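Local structure of putative peptidase (Clostridium acetobutylicum, 3K9T) at residues His95-Ser98 with Tyr99-Pro102; Ile126-Leu129 with Thr130-Lys134; Glu271-Lys274 with Ile275-Val279; Phe393-Leu396 with Asn397-Gly401. The protein binds one zinc ion per subunit and may take part in making modified polysaccharides, without expected peptidase activity despite a distant likeness to aminopeptidases. All blocks are in the same frame, centred on the assembly; numbering follows the deposited sequence.

Interaction 1: residues His95-Ser98 with Tyr99-Pro102; sequences HVMS and YSVP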
ATOM      1  N   HIS A  95      23.103 -39.189  20.071  1.00 25.43           N
ATOM      2  CA  HIS A  95      22.886 -40.636  19.912  1.00 24.20           C
ATOM      3  C   HIS A  95      21.678 -41.207  20.688  1.00 26.67           C
ATOM      4  O   HIS A  95      21.242 -42.303  20.364  1.00 26.53           O
ATOM      5  CB  HIS A  95      24.121 -41.462  20.309  1.00 23.35           C
ATOM      6  CG  HIS A  95      25.250 -41.387  19.335  1.00 21.51           C
ATOM      7  ND1 HIS A  95      25.102 -41.695  18.003  1.00 24.43           N
ATOM      8  CD2 HIS A  95      26.555 -41.063  19.501  1.00 30.03           C
ATOM      9  CE1 HIS A  95      26.259 -41.530  17.381  1.00 27.06           C
ATOM     10  NE2 HIS A  95      27.165 -41.166  18.270  1.00 21.70           N
ATOM     11  N   VAL A  96      21.164 -40.510  21.705  1.00 27.24           N
ATOM     12  CA  VAL A  96      20.002 -40.986  22.459  1.00 28.54           C
ATOM     13  C   VAL A  96      18.829 -40.041  22.256  1.00 29.19           C
ATOM     14  O   VAL A  96      18.989 -38.823  22.307  1.00 28.20           O
ATOM     15  CB  VAL A  96      20.270 -41.109  23.990  1.00 30.05           C
ATOM     16  CG1 VAL A  96      18.984 -41.490  24.736  1.00 29.33           C
ATOM     17  CG2 VAL A  96      21.315 -42.149  24.258  1.00 29.47           C
HETATM   18  N   MSE A  97      17.657 -40.630  22.020  1.00 28.74           N
HETATM   19  CA  MSE A  97      16.411 -39.894  21.881  1.00 28.85           C
HETATM   20  C   MSE A  97      16.051 -39.309  23.259  1.00 28.66           C
HETATM   21  O   MSE A  97      15.977 -40.029  24.257  1.00 27.06           O
HETATM   22  CB  MSE A  97      15.328 -40.827  21.353  1.00 27.70           C
HETATM   23  CG  MSE A  97      13.940 -40.195  21.179  1.00 34.38           C
HETATM   24 SE   MSE A  97      12.608 -41.583  20.878  0.75 18.66          SE
HETATM   25  CE  MSE A  97      13.096 -41.998  19.029  1.00 35.19           C
ATOM     26  N   SER A  98      15.859 -37.992  23.310  1.00 27.65           N
ATOM     27  CA  SER A  98      15.653 -37.308  24.576  1.00 26.06           C
ATOM     28  C   SER A  98      14.386 -37.850  25.213  1.00 25.62           C
ATOM     29  O   SER A  98      13.386 -38.024  24.535  1.00 23.34           O
ATOM     30  CB  SER A  98      15.557 -35.794  24.377  1.00 26.88           C
ATOM     31  OG  SER A  98      15.727 -35.091  25.596  1.00 25.38           O
ATOM     32  N   TYR A  99      14.458 -38.086  26.517  1.00 24.83           N
ATOM     33  CA  TYR A  99      13.393 -38.676  27.321  1.00 25.28           C
ATOM     34  C   TYR A  99      13.291 -40.192  27.136  1.00 26.12           C
ATOM     35  O   TYR A  99      12.275 -40.781  27.509  1.00 27.74           O
ATOM     36  CB  TYR A  99      12.030 -37.948  27.158  1.00 24.42           C
ATOM     37  CG  TYR A  99      11.762 -36.904  28.237  1.00 25.55           C
ATOM     38  CD1 TYR A  99      12.631 -35.824  28.422  1.00 23.16           C
ATOM     39  CD2 TYR A  99      10.659 -36.996  29.077  1.00 21.64           C
ATOM     40  CE1 TYR A  99      12.401 -34.858  29.399  1.00 24.94           C
ATOM     41  CE2 TYR A  99      10.434 -36.023  30.096  1.00 27.86           C
ATOM     42  CZ  TYR A  99      11.314 -34.965  30.250  1.00 27.00           C
ATOM     43  OH  TYR A  99      11.107 -33.986  31.213  1.00 23.20           O
ATOM     44  N   SER A 100      14.346 -40.831  26.620  1.00 24.93           N
ATOM     45  CA  SER A 100      14.330 -42.289  26.449  1.00 25.96           C
ATOM     46  C   SER A 100      14.132 -43.013  27.785  1.00 26.26           C
ATOM     47  O   SER A 100      14.871 -42.790  28.749  1.00 24.78           O
ATOM     48  CB  SER A 100      15.614 -42.829  25.775  1.00 27.01           C
ATOM     49  OG  SER A 100      15.589 -42.687  24.354  1.00 25.04           O
ATOM     50  N   VAL A 101      13.128 -43.880  27.824  1.00 26.50           N
ATOM     51  CA  VAL A 101      12.893 -44.763  28.977  1.00 26.03           C
ATOM     52  C   VAL A 101      14.136 -45.652  29.184  1.00 26.11           C
ATOM     53  O   VAL A 101      14.853 -45.915  28.244  1.00 29.15           O
ATOM     54  CB  VAL A 101      11.603 -45.585  28.761  1.00 26.27           C
ATOM     55  CG1 VAL A 101      10.389 -44.637  28.713  1.00 24.45           C
ATOM     56  CG2 VAL A 101      11.690 -46.397  27.469  1.00 18.28           C
ATOM     57  N   PRO A 102      14.444 -46.055  30.426  1.00 26.09           N
ATOM     58  CA  PRO A 102      15.629 -46.901  30.590  1.00 27.25           C
ATOM     59  C   PRO A 102      15.452 -48.288  29.949  1.00 29.81           C
ATOM     60  O   PRO A 102      14.350 -48.827  29.979  1.00 29.76           O
ATOM     61  CB  PRO A 102      15.760 -47.043  32.107  1.00 25.91           C
ATOM     62  CG  PRO A 102      14.431 -46.686  32.648  1.00 24.50           C
ATOM     63  CD  PRO A 102      13.817 -45.721  31.712  1.00 25.74           C
TER
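Two hydrogen bonds from Ser100 converge on the carbonyl oxygen of Met97 and close a type II beta turn over Ser98 and Tyr99. The shorter comes from the hydroxyl, with OG of Ser100 2.7 Å from O of Met97 and tilted 17° from the carbonyl plane. The other is the turn's own backbone bond, N of Ser100 to O of Met97 at 3.0 Å, and it is weak because the angle at the hydrogen is only 127°. The side chain thus reinforces a turn whose main-chain closure is poor. The hydroxyl can do this because it lies beside its own backbone N (chi1 -81°), so N and OG reach the same carbonyl together. Tyr99, at the third position of the turn, has the positive phi that type II geometry calls for there.

Van der Waals contacts of aliphatic carbons with the hydroxyl back up the polar ones. CG1 of Val96 rests 3.6 Å from OG of Ser100, while CB of Met97, a selenomethionine here, lies 3.5 Å from the same oxygen. Both aliphatic groups border the hydroxyl, and OG of Ser100 is also bonded to N of Gly138.

The two side chains at the corner bond outside the turn, OG of Ser98 with Ser32 and OH of Tyr99 with the carbonyl of Lys69 and with Thr34. The turn belongs to the insert domain, in the connection from strand 85-88 to strand 103-108. Val96 packs on strand 70-79, and the ring of Tyr99 stacks on Trp71 of that strand while touching Leu162 on strand 153-163.

Interaction 2: residues Ile126-Leu129 with Thr130-Lys134; sequences IPYL and TSYYK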
ATOM      1  N   ILE A 126      24.021 -37.289  12.533  1.00 27.17           N
ATOM      2  CA  ILE A 126      23.264 -37.953  13.585  1.00 25.98           C
ATOM      3  C   ILE A 126      21.974 -37.146  13.760  1.00 27.16           C
ATOM      4  O   ILE A 126      22.001 -35.951  13.991  1.00 27.08           O
ATOM      5  CB  ILE A 126      24.048 -38.049  14.903  1.00 25.77           C
ATOM      6  CG1 ILE A 126      25.407 -38.734  14.675  1.00 27.00           C
ATOM      7  CG2 ILE A 126      23.222 -38.818  15.970  1.00 24.10           C
ATOM      8  CD1 ILE A 126      26.426 -38.548  15.846  1.00 28.67           C
ATOM      9  N   PRO A 127      20.826 -37.790  13.602  1.00 27.75           N
ATOM     10  CA  PRO A 127      19.630 -37.009  13.844  1.00 28.05           C
ATOM     11  C   PRO A 127      19.332 -36.806  15.339  1.00 24.71           C
ATOM     12  O   PRO A 127      19.577 -37.701  16.139  1.00 23.46           O
ATOM     13  CB  PRO A 127      18.525 -37.837  13.179  1.00 27.94           C
ATOM     14  CG  PRO A 127      19.032 -39.226  13.135  1.00 31.26           C
ATOM     15  CD  PRO A 127      20.538 -39.158  13.149  1.00 29.79           C
ATOM     16  N   TYR A 128      18.814 -35.625  15.674  1.00 22.85           N
ATOM     17  CA  TYR A 128      18.312 -35.300  17.018  1.00 24.07           C
ATOM     18  C   TYR A 128      16.829 -35.627  17.128  1.00 23.66           C
ATOM     19  O   TYR A 128      16.016 -35.105  16.390  1.00 23.95           O
ATOM     20  CB  TYR A 128      18.560 -33.814  17.335  1.00 27.53           C
ATOM     21  CG  TYR A 128      17.859 -33.257  18.562  1.00 22.78           C
ATOM     22  CD1 TYR A 128      18.054 -33.802  19.834  1.00 21.66           C
ATOM     23  CD2 TYR A 128      17.042 -32.155  18.442  1.00 35.86           C
ATOM     24  CE1 TYR A 128      17.395 -33.275  20.950  1.00 24.44           C
ATOM     25  CE2 TYR A 128      16.380 -31.611  19.544  1.00 41.07           C
ATOM     26  CZ  TYR A 128      16.549 -32.178  20.787  1.00 29.88           C
ATOM     27  OH  TYR A 128      15.901 -31.564  21.828  1.00 38.98           O
ATOM     28  N   LEU A 129      16.485 -36.515  18.046  1.00 26.43           N
ATOM     29  CA  LEU A 129      15.088 -36.894  18.269  1.00 29.24           C
ATOM     30  C   LEU A 129      14.742 -36.778  19.757  1.00 28.07           C
ATOM     31  O   LEU A 129      15.610 -36.882  20.629  1.00 27.53           O
ATOM     32  CB  LEU A 129      14.805 -38.320  17.749  1.00 29.36           C
ATOM     33  CG  LEU A 129      14.967 -38.540  16.239  1.00 29.42           C
ATOM     34  CD1 LEU A 129      15.106 -40.002  15.884  1.00 26.09           C
ATOM     35  CD2 LEU A 129      13.798 -37.932  15.538  1.00 26.39           C
ATOM     36  N   THR A 130      13.466 -36.540  20.015  1.00 27.66           N
ATOM     37  CA  THR A 130      12.932 -36.420  21.364  1.00 29.56           C
ATOM     38  C   THR A 130      11.629 -37.223  21.477  1.00 31.73           C
ATOM     39  O   THR A 130      10.988 -37.533  20.477  1.00 33.73           O
ATOM     40  CB  THR A 130      12.589 -34.951  21.743  1.00 29.14           C
ATOM     41  OG1 THR A 130      11.429 -34.535  21.021  1.00 24.93           O
ATOM     42  CG2 THR A 130      13.753 -34.000  21.474  1.00 21.49           C
ATOM     43  N   SER A 131      11.234 -37.548  22.700  1.00 30.45           N
ATOM     44  CA  SER A 131       9.961 -38.215  22.929  1.00 30.09           C
ATOM     45  C   SER A 131       9.467 -37.806  24.287  1.00 28.48           C
ATOM     46  O   SER A 131       9.409 -38.600  25.198  1.00 23.85           O
ATOM     47  CB  SER A 131      10.101 -39.736  22.851  1.00 30.48           C
ATOM     48  OG  SER A 131       8.819 -40.338  22.994  1.00 34.63           O
ATOM     49  N   TYR A 132       9.123 -36.540  24.419  1.00 32.29           N
ATOM     50  CA  TYR A 132       8.816 -35.990  25.731  1.00 34.40           C
ATOM     51  C   TYR A 132       7.535 -36.518  26.327  1.00 37.20           C
ATOM     52  O   TYR A 132       7.466 -36.781  27.534  1.00 39.25           O
ATOM     53  CB  TYR A 132       8.712 -34.470  25.667  1.00 33.35           C
ATOM     54  CG  TYR A 132       9.970 -33.766  25.217  1.00 35.39           C
ATOM     55  CD1 TYR A 132      11.224 -34.203  25.625  1.00 32.51           C
ATOM     56  CD2 TYR A 132       9.898 -32.634  24.413  1.00 32.07           C
ATOM     57  CE1 TYR A 132      12.382 -33.546  25.217  1.00 34.45           C
ATOM     58  CE2 TYR A 132      11.050 -31.974  23.991  1.00 32.44           C
ATOM     59  CZ  TYR A 132      12.283 -32.427  24.403  1.00 34.04           C
ATOM     60  OH  TYR A 132      13.415 -31.764  24.014  1.00 34.01           O
ATOM     61  N   TYR A 133       6.535 -36.711  25.490  1.00 40.35           N
ATOM     62  CA  TYR A 133       5.195 -36.910  26.008  1.00 43.64           C
ATOM     63  C   TYR A 133       4.552 -38.297  25.769  1.00 43.64           C
ATOM     64  O   TYR A 133       3.513 -38.578  26.341  1.00 44.53           O
ATOM     65  CB  TYR A 133       4.329 -35.727  25.532  1.00 45.76           C
ATOM     66  CG  TYR A 133       4.869 -34.353  25.997  1.00 48.06           C
ATOM     67  CD1 TYR A 133       4.853 -33.977  27.359  1.00 44.18           C
ATOM     68  CD2 TYR A 133       5.385 -33.431  25.075  1.00 54.13           C
ATOM     69  CE1 TYR A 133       5.355 -32.734  27.783  1.00 38.74           C
ATOM     70  CE2 TYR A 133       5.885 -32.181  25.496  1.00 50.92           C
ATOM     71  CZ  TYR A 133       5.858 -31.848  26.846  1.00 46.46           C
ATOM     72  OH  TYR A 133       6.353 -30.635  27.228  1.00 40.83           O
ATOM     73  N   LYS A 134       5.154 -39.146  24.937  1.00 42.00           N
ATOM     74  CA  LYS A 134       4.771 -40.556  24.854  1.00 39.01           C
ATOM     75  C   LYS A 134       6.035 -41.319  25.313  1.00 37.36           C
ATOM     76  O   LYS A 134       7.152 -40.942  24.968  1.00 34.02           O
ATOM     77  CB  LYS A 134       4.316 -40.938  23.439  1.00 37.01           C
TER
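Tyr128 lays the phenol end of its side chain against the methyl of Thr130, two residues on, with CG2 of Thr130 3.3 Å from OH and 3.4 Å from CZ of Tyr128. The residues belong to an irregular, largely extended segment of the insert domain, between strands 116-117 and 139-140, that runs past the zinc site of the aminopeptidase-like region. The methyl meets the aromatic ring obliquely. On the tyrosine side, CG stands anti to the backbone N (chi1 168°), carrying the ring forward along the chain toward Thr130.

Thr130 also meets Tyr132. Its CB sits over one face of the Tyr132 ring, 3.6 Å above the plane and displaced toward the rim, so the threonine is wedged between two tyrosines: its methyl against the first and its CB against the second. The two tyrosine side chains cross at about a right angle, and their hydroxyl oxygens, OH of Tyr128 and OH of Tyr132, are 3.3 Å apart.

Around this local packing, Tyr128 is buried against the metal site. Its ring makes an edge-to-face contact with His325 and also meets His190, both zinc ligands, and the side chain comes within about 5 Å of the zinc ion. It is thus a second-shell neighbour of the metal, lying against two of its ligands. Tyr132 has an edge-to-face partner in Tyr99, and Tyr133 packs on Gln369 of the second subunit. Over residues 131 to 134 the chain turns, and OG of Ser131 donates a hydrogen bond to O of Lys134 at 2.7 Å.

Interaction 3: residues Glu271-Lys274 with Ile275-Val279; sequences EIDK and IVEKV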
ATOM      1  N   GLU A 271       6.094  -1.402  18.165  1.00 25.24           N
ATOM      2  CA  GLU A 271       7.308  -0.624  18.309  1.00 26.79           C
ATOM      3  C   GLU A 271       8.580  -1.452  18.095  1.00 26.74           C
ATOM      4  O   GLU A 271       9.489  -1.014  17.347  1.00 27.55           O
ATOM      5  CB  GLU A 271       7.361   0.094  19.633  1.00 26.96           C
ATOM      6  CG  GLU A 271       8.469   1.129  19.629  1.00 36.65           C
ATOM      7  CD  GLU A 271       8.625   1.869  20.940  1.00 40.27           C
ATOM      8  OE1 GLU A 271       7.643   1.880  21.730  1.00 37.81           O
ATOM      9  OE2 GLU A 271       9.734   2.454  21.125  1.00 34.97           O
ATOM     10  N   ILE A 272       8.619  -2.647  18.680  1.00 24.56           N
ATOM     11  CA  ILE A 272       9.789  -3.522  18.527  1.00 25.46           C
ATOM     12  C   ILE A 272      10.028  -3.892  17.047  1.00 23.22           C
ATOM     13  O   ILE A 272      11.154  -3.915  16.606  1.00 23.24           O
ATOM     14  CB  ILE A 272       9.718  -4.788  19.462  1.00 25.27           C
ATOM     15  CG1 ILE A 272      11.036  -5.566  19.442  1.00 28.66           C
ATOM     16  CG2 ILE A 272       8.554  -5.695  19.082  1.00 25.48           C
ATOM     17  CD1 ILE A 272      12.249  -4.738  19.800  1.00 31.86           C
ATOM     18  N   ASP A 273       8.974  -4.141  16.275  1.00 24.78           N
ATOM     19  CA  ASP A 273       9.114  -4.456  14.824  1.00 21.66           C
ATOM     20  C   ASP A 273       9.734  -3.295  14.093  1.00 22.42           C
ATOM     21  O   ASP A 273      10.658  -3.475  13.274  1.00 22.02           O
ATOM     22  CB  ASP A 273       7.753  -4.712  14.165  1.00 19.21           C
ATOM     23  CG  ASP A 273       7.030  -5.924  14.735  1.00 24.88           C
ATOM     24  OD1 ASP A 273       7.675  -6.988  14.910  1.00 21.64           O
ATOM     25  OD2 ASP A 273       5.812  -5.802  15.008  1.00 19.90           O
ATOM     26  N   LYS A 274       9.206  -2.102  14.380  1.00 23.46           N
ATOM     27  CA  LYS A 274       9.649  -0.876  13.733  1.00 24.77           C
ATOM     28  C   LYS A 274      11.086  -0.614  14.126  1.00 23.94           C
ATOM     29  O   LYS A 274      11.896  -0.207  13.289  1.00 25.40           O
ATOM     30  CB  LYS A 274       8.719   0.296  14.089  1.00 28.18           C
ATOM     31  CG  LYS A 274       7.294   0.117  13.566  1.00 30.82           C
ATOM     32  CD  LYS A 274       6.862   1.044  12.476  1.00 45.72           C
ATOM     33  CE  LYS A 274       6.197   2.317  13.076  1.00 58.45           C
ATOM     34  NZ  LYS A 274       5.199   2.978  12.116  1.00 60.35           N
ATOM     35  N   ILE A 275      11.423  -0.872  15.390  1.00 23.30           N
ATOM     36  CA  ILE A 275      12.799  -0.610  15.857  1.00 22.74           C
ATOM     37  C   ILE A 275      13.760  -1.605  15.191  1.00 23.14           C
ATOM     38  O   ILE A 275      14.757  -1.213  14.580  1.00 22.17           O
ATOM     39  CB  ILE A 275      12.943  -0.712  17.387  1.00 21.57           C
ATOM     40  CG1 ILE A 275      12.345   0.513  18.063  1.00 24.01           C
ATOM     41  CG2 ILE A 275      14.413  -0.880  17.800  1.00  8.76           C
ATOM     42  CD1 ILE A 275      12.328   0.370  19.576  1.00 26.38           C
ATOM     43  N   VAL A 276      13.470  -2.892  15.308  1.00 20.88           N
ATOM     44  CA  VAL A 276      14.385  -3.869  14.706  1.00 24.83           C
ATOM     45  C   VAL A 276      14.545  -3.662  13.180  1.00 23.98           C
ATOM     46  O   VAL A 276      15.650  -3.752  12.674  1.00 20.24           O
ATOM     47  CB  VAL A 276      14.006  -5.348  15.032  1.00 25.32           C
ATOM     48  CG1 VAL A 276      14.866  -6.313  14.178  1.00 10.27           C
ATOM     49  CG2 VAL A 276      14.173  -5.604  16.559  1.00 19.84           C
ATOM     50  N   GLU A 277      13.469  -3.356  12.456  1.00 24.37           N
ATOM     51  CA  GLU A 277      13.609  -3.226  10.988  1.00 26.32           C
ATOM     52  C   GLU A 277      14.406  -1.968  10.629  1.00 26.26           C
ATOM     53  O   GLU A 277      15.149  -1.982   9.674  1.00 26.07           O
ATOM     54  CB  GLU A 277      12.260  -3.278  10.284  1.00 25.91           C
ATOM     55  CG  GLU A 277      11.529  -4.628  10.478  1.00 32.36           C
ATOM     56  CD  GLU A 277      10.052  -4.528  10.159  1.00 35.65           C
ATOM     57  OE1 GLU A 277       9.719  -3.856   9.163  1.00 33.36           O
ATOM     58  OE2 GLU A 277       9.227  -5.112  10.897  1.00 24.24           O
ATOM     59  N   LYS A 278      14.304  -0.922  11.453  1.00 25.13           N
ATOM     60  CA  LYS A 278      15.053   0.307  11.247  1.00 24.25           C
ATOM     61  C   LYS A 278      16.540   0.121  11.523  1.00 23.92           C
ATOM     62  O   LYS A 278      17.376   0.718  10.829  1.00 22.65           O
ATOM     63  CB  LYS A 278      14.485   1.447  12.115  1.00 26.84           C
ATOM     64  CG  LYS A 278      14.981   2.865  11.745  1.00 25.85           C
ATOM     65  CD  LYS A 278      14.711   3.206  10.269  1.00 28.08           C
ATOM     66  CE  LYS A 278      14.932   4.683  10.014  1.00 26.21           C
ATOM     67  NZ  LYS A 278      15.196   5.001   8.595  1.00 23.95           N
ATOM     68  N   VAL A 279      16.882  -0.697  12.525  1.00 24.15           N
ATOM     69  CA  VAL A 279      18.288  -1.032  12.781  1.00 22.17           C
ATOM     70  C   VAL A 279      18.857  -1.836  11.588  1.00 25.53           C
ATOM     71  O   VAL A 279      19.927  -1.490  11.034  1.00 26.79           O
ATOM     72  CB  VAL A 279      18.486  -1.774  14.121  1.00 24.75           C
ATOM     73  CG1 VAL A 279      19.903  -2.282  14.236  1.00 10.50           C
ATOM     74  CG2 VAL A 279      18.098  -0.863  15.367  1.00 17.86           C
TER
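Ile272 and Val276 lie side by side one helical turn apart, pointing the same way, with CD1 of Ile272 3.9 Å from CG2 of Val276. One residue back, Glu271 crosses Ile275 obliquely, and its OE2 is 3.7 Å from CD1 of Ile275. Glu277 folds over the start of its own turn: with CG beside the backbone N (chi1 -63°), the chain passes close to the carbonyl of Asp273, and OE2 of Glu277 reaches 3.6 Å from CB of Asp273. The backbone beneath is regular. N of Val276 bonds to O of Ile272 at 2.8 Å and almost straight, at 174°, and the matching bond from N of Lys278 to O of Lys274 is 3.1 Å.

All of this is the opening of helix 271-282, which links strands 260-263 and 287-290 as the helix of a beta-alpha-beta unit. Its Ile272 and Val276 face the sheet, where both touch Tyr262 and Ile272 also meets Met247 and Leu249. Ile275 turns toward helix 336-355 and packs on Thr352 and Ile353.

The acids have partners that fix them. Glu277 forms a salt bridge with Arg264, which may ease the proximity of the like-charged Asp273, and Asp273 bonds to Tyr262, Thr265 and the backbone N of Ala270. Asn356 holds OE2 of Glu271. Lys278 bonds to His282 and makes a cation-pi contact with Tyr410 of helix 405-412.

Interaction 4: residues Phe393-Leu396 with Asn397-Gly401; sequences FWVL and NMSDG
Trp394 and Met398 (modelled as selenomethionine) stand side by side on one flank of helix 389-398 and point the same way. The selenium approaches the six-membered ring obliquely: SE of Met398 is 3.5 Å from CE3 of Trp394 and 4.5 Å from the ring centroid, 59° off the ring normal. A bend at chi3 (75°) turns the terminal methyl aside, leaving the selenium to make the Met-aromatic contact. The backbone bond from N of Met398 to O of Trp394, 2.9 Å, holds the two residues one turn apart. Trp394 also meets Trp295 of the third subunit, its ring nearly perpendicular.

Ser399, the first residue to leave helical geometry, turns its hydroxyl back toward the helix. Lying beside its own backbone N (chi1 -69°), OG of Ser399 donates to O of Val395 at 2.7 Å. The backbone N of Ser399 reaches the same oxygen in a weak bond, so two donors grip this carbonyl at the helix end.

Trp394 and Met398 both pack on Ile408 of helix 405-412, while Val395 meets Ile419 and Leu426 of helix 416-428. This packing of helix 389-398 on the other two is consistent with the helical core of a winged helix-turn-helix domain, here the permutated form.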
ATOM      1  N   PHE A 393      16.697  19.776  11.028  1.00 20.39           N
ATOM      2  CA  PHE A 393      15.488  20.353  10.437  1.00 33.06           C
ATOM      3  C   PHE A 393      14.299  19.398  10.480  1.00 19.42           C
ATOM      4  O   PHE A 393      13.164  19.839  10.663  1.00 23.69           O
ATOM      5  CB  PHE A 393      15.724  20.814   9.001  1.00 25.31           C
ATOM      6  CG  PHE A 393      16.586  22.042   8.883  1.00 18.76           C
ATOM      7  CD1 PHE A 393      16.264  23.207   9.570  1.00 32.92           C
ATOM      8  CD2 PHE A 393      17.680  22.058   8.011  1.00 27.01           C
ATOM      9  CE1 PHE A 393      17.049  24.351   9.434  1.00 34.54           C
ATOM     10  CE2 PHE A 393      18.475  23.187   7.882  1.00 18.63           C
ATOM     11  CZ  PHE A 393      18.147  24.342   8.586  1.00 34.94           C
ATOM     12  N   TRP A 394      14.555  18.104  10.286  1.00 18.62           N
ATOM     13  CA  TRP A 394      13.515  17.082  10.464  1.00 22.73           C
ATOM     14  C   TRP A 394      12.998  17.006  11.890  1.00 28.96           C
ATOM     15  O   TRP A 394      11.780  16.943  12.096  1.00 20.67           O
ATOM     16  CB  TRP A 394      14.015  15.698  10.096  1.00 21.93           C
ATOM     17  CG  TRP A 394      13.844  15.347   8.666  1.00 19.89           C
ATOM     18  CD1 TRP A 394      14.825  15.088   7.771  1.00 26.66           C
ATOM     19  CD2 TRP A 394      12.617  15.235   7.965  1.00 25.75           C
ATOM     20  NE1 TRP A 394      14.290  14.805   6.554  1.00 24.22           N
ATOM     21  CE2 TRP A 394      12.931  14.875   6.640  1.00 14.39           C
ATOM     22  CE3 TRP A 394      11.277  15.415   8.321  1.00 22.33           C
ATOM     23  CZ2 TRP A 394      11.954  14.653   5.667  1.00 16.28           C
ATOM     24  CZ3 TRP A 394      10.297  15.218   7.354  1.00 18.80           C
ATOM     25  CH2 TRP A 394      10.637  14.848   6.036  1.00 21.63           C
ATOM     26  N   VAL A 395      13.919  16.989  12.862  1.00 21.35           N
ATOM     27  CA  VAL A 395      13.543  16.919  14.264  1.00 12.87           C
ATOM     28  C   VAL A 395      12.705  18.134  14.668  1.00 24.56           C
ATOM     29  O   VAL A 395      11.683  18.001  15.334  1.00 20.13           O
ATOM     30  CB  VAL A 395      14.747  16.790  15.183  1.00 21.64           C
ATOM     31  CG1 VAL A 395      14.313  16.988  16.612  1.00 11.96           C
ATOM     32  CG2 VAL A 395      15.381  15.428  15.022  1.00 13.46           C
ATOM     33  N   LEU A 396      13.112  19.314  14.230  1.00 16.17           N
ATOM     34  CA  LEU A 396      12.350  20.522  14.546  1.00 16.65           C
ATOM     35  C   LEU A 396      10.992  20.479  13.884  1.00 11.36           C
ATOM     36  O   LEU A 396       9.977  20.844  14.486  1.00 28.63           O
ATOM     37  CB  LEU A 396      13.098  21.782  14.104  1.00 15.87           C
ATOM     38  CG  LEU A 396      14.360  22.094  14.930  1.00 28.42           C
ATOM     39  CD1 LEU A 396      15.294  23.022  14.197  1.00  6.66           C
ATOM     40  CD2 LEU A 396      13.935  22.704  16.262  1.00 10.72           C
ATOM     41  N   ASN A 397      10.973  19.993  12.656  1.00 19.27           N
ATOM     42  CA  ASN A 397       9.788  20.075  11.860  1.00 14.16           C
ATOM     43  C   ASN A 397       8.722  19.107  12.325  1.00 15.60           C
ATOM     44  O   ASN A 397       7.538  19.453  12.374  1.00 19.01           O
ATOM     45  CB  ASN A 397      10.124  19.894  10.386  1.00 15.82           C
ATOM     46  CG  ASN A 397       8.898  19.834   9.540  1.00 25.41           C
ATOM     47  OD1 ASN A 397       8.334  18.763   9.386  1.00 12.03           O
ATOM     48  ND2 ASN A 397       8.453  20.982   9.007  1.00 11.34           N
HETATM   49  N   MSE A 398       9.142  17.913  12.705  1.00 23.41           N
HETATM   50  CA  MSE A 398       8.191  16.894  13.131  1.00 15.66           C
HETATM   51  C   MSE A 398       7.959  16.783  14.642  1.00 23.08           C
HETATM   52  O   MSE A 398       7.123  16.004  15.043  1.00 16.83           O
HETATM   53  CB  MSE A 398       8.618  15.538  12.593  1.00 13.21           C
HETATM   54  CG  MSE A 398       8.414  15.417  11.079  1.00 22.21           C
HETATM   55 SE   MSE A 398       9.045  13.711  10.449  0.75 10.00          SE
HETATM   56  CE  MSE A 398       7.569  12.600  11.125  1.00 13.87           C
ATOM     57  N   SER A 399       8.671  17.530  15.481  1.00 24.53           N
ATOM     58  CA  SER A 399       8.449  17.432  16.918  1.00 16.59           C
ATOM     59  C   SER A 399       7.254  18.271  17.374  1.00 22.38           C
ATOM     60  O   SER A 399       7.393  19.335  17.999  1.00 12.45           O
ATOM     61  CB  SER A 399       9.720  17.766  17.694  1.00 19.24           C
ATOM     62  OG  SER A 399      10.675  16.746  17.494  1.00 22.93           O
ATOM     63  N   ASP A 400       6.061  17.785  17.059  1.00 22.19           N
ATOM     64  CA  ASP A 400       4.823  18.462  17.498  1.00 24.35           C
ATOM     65  C   ASP A 400       4.259  17.873  18.781  1.00 20.74           C
ATOM     66  O   ASP A 400       3.182  18.248  19.204  1.00 41.47           O
ATOM     67  CB  ASP A 400       3.755  18.415  16.399  1.00 25.29           C
ATOM     68  CG  ASP A 400       3.489  17.012  15.868  1.00 24.33           C
ATOM     69  OD1 ASP A 400       4.069  16.022  16.385  1.00 18.34           O
ATOM     70  OD2 ASP A 400       2.688  16.927  14.911  1.00 33.89           O
ATOM     71  N   GLY A 401       4.988  16.923  19.366  1.00 22.49           N
ATOM     72  CA  GLY A 401       4.552  16.220  20.543  1.00 19.70           C
ATOM     73  C   GLY A 401       4.004  14.841  20.226  1.00 13.44           C
ATOM     74  O   GLY A 401       3.855  14.032  21.113  1.00 36.48           O
TER

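Overall arrangement
Along the chain the four contacts come in numerical order, from the insert domain through the aminopeptidase-like region to the winged helix-turn-helix domain. Interactions 1 and 2 are neighbours, their centres about 7 Å apart, and the backbone of Ser98 probably pairs with Leu129 and Ser131 through hydrogen bonds. The turn at 97-100 thus backs the segment along the zinc site. Interaction 3 is across the chain's centre, about 36 Å from interaction 2, centre to centre, in a helix flanking the mixed sheet. Interaction 4 lies about 20 Å from it between centres; helix 405-412 packs against both, joining the C-terminal domain to the aminopeptidase-like region. Segments 130-134 and 393-401 also touch other subunits.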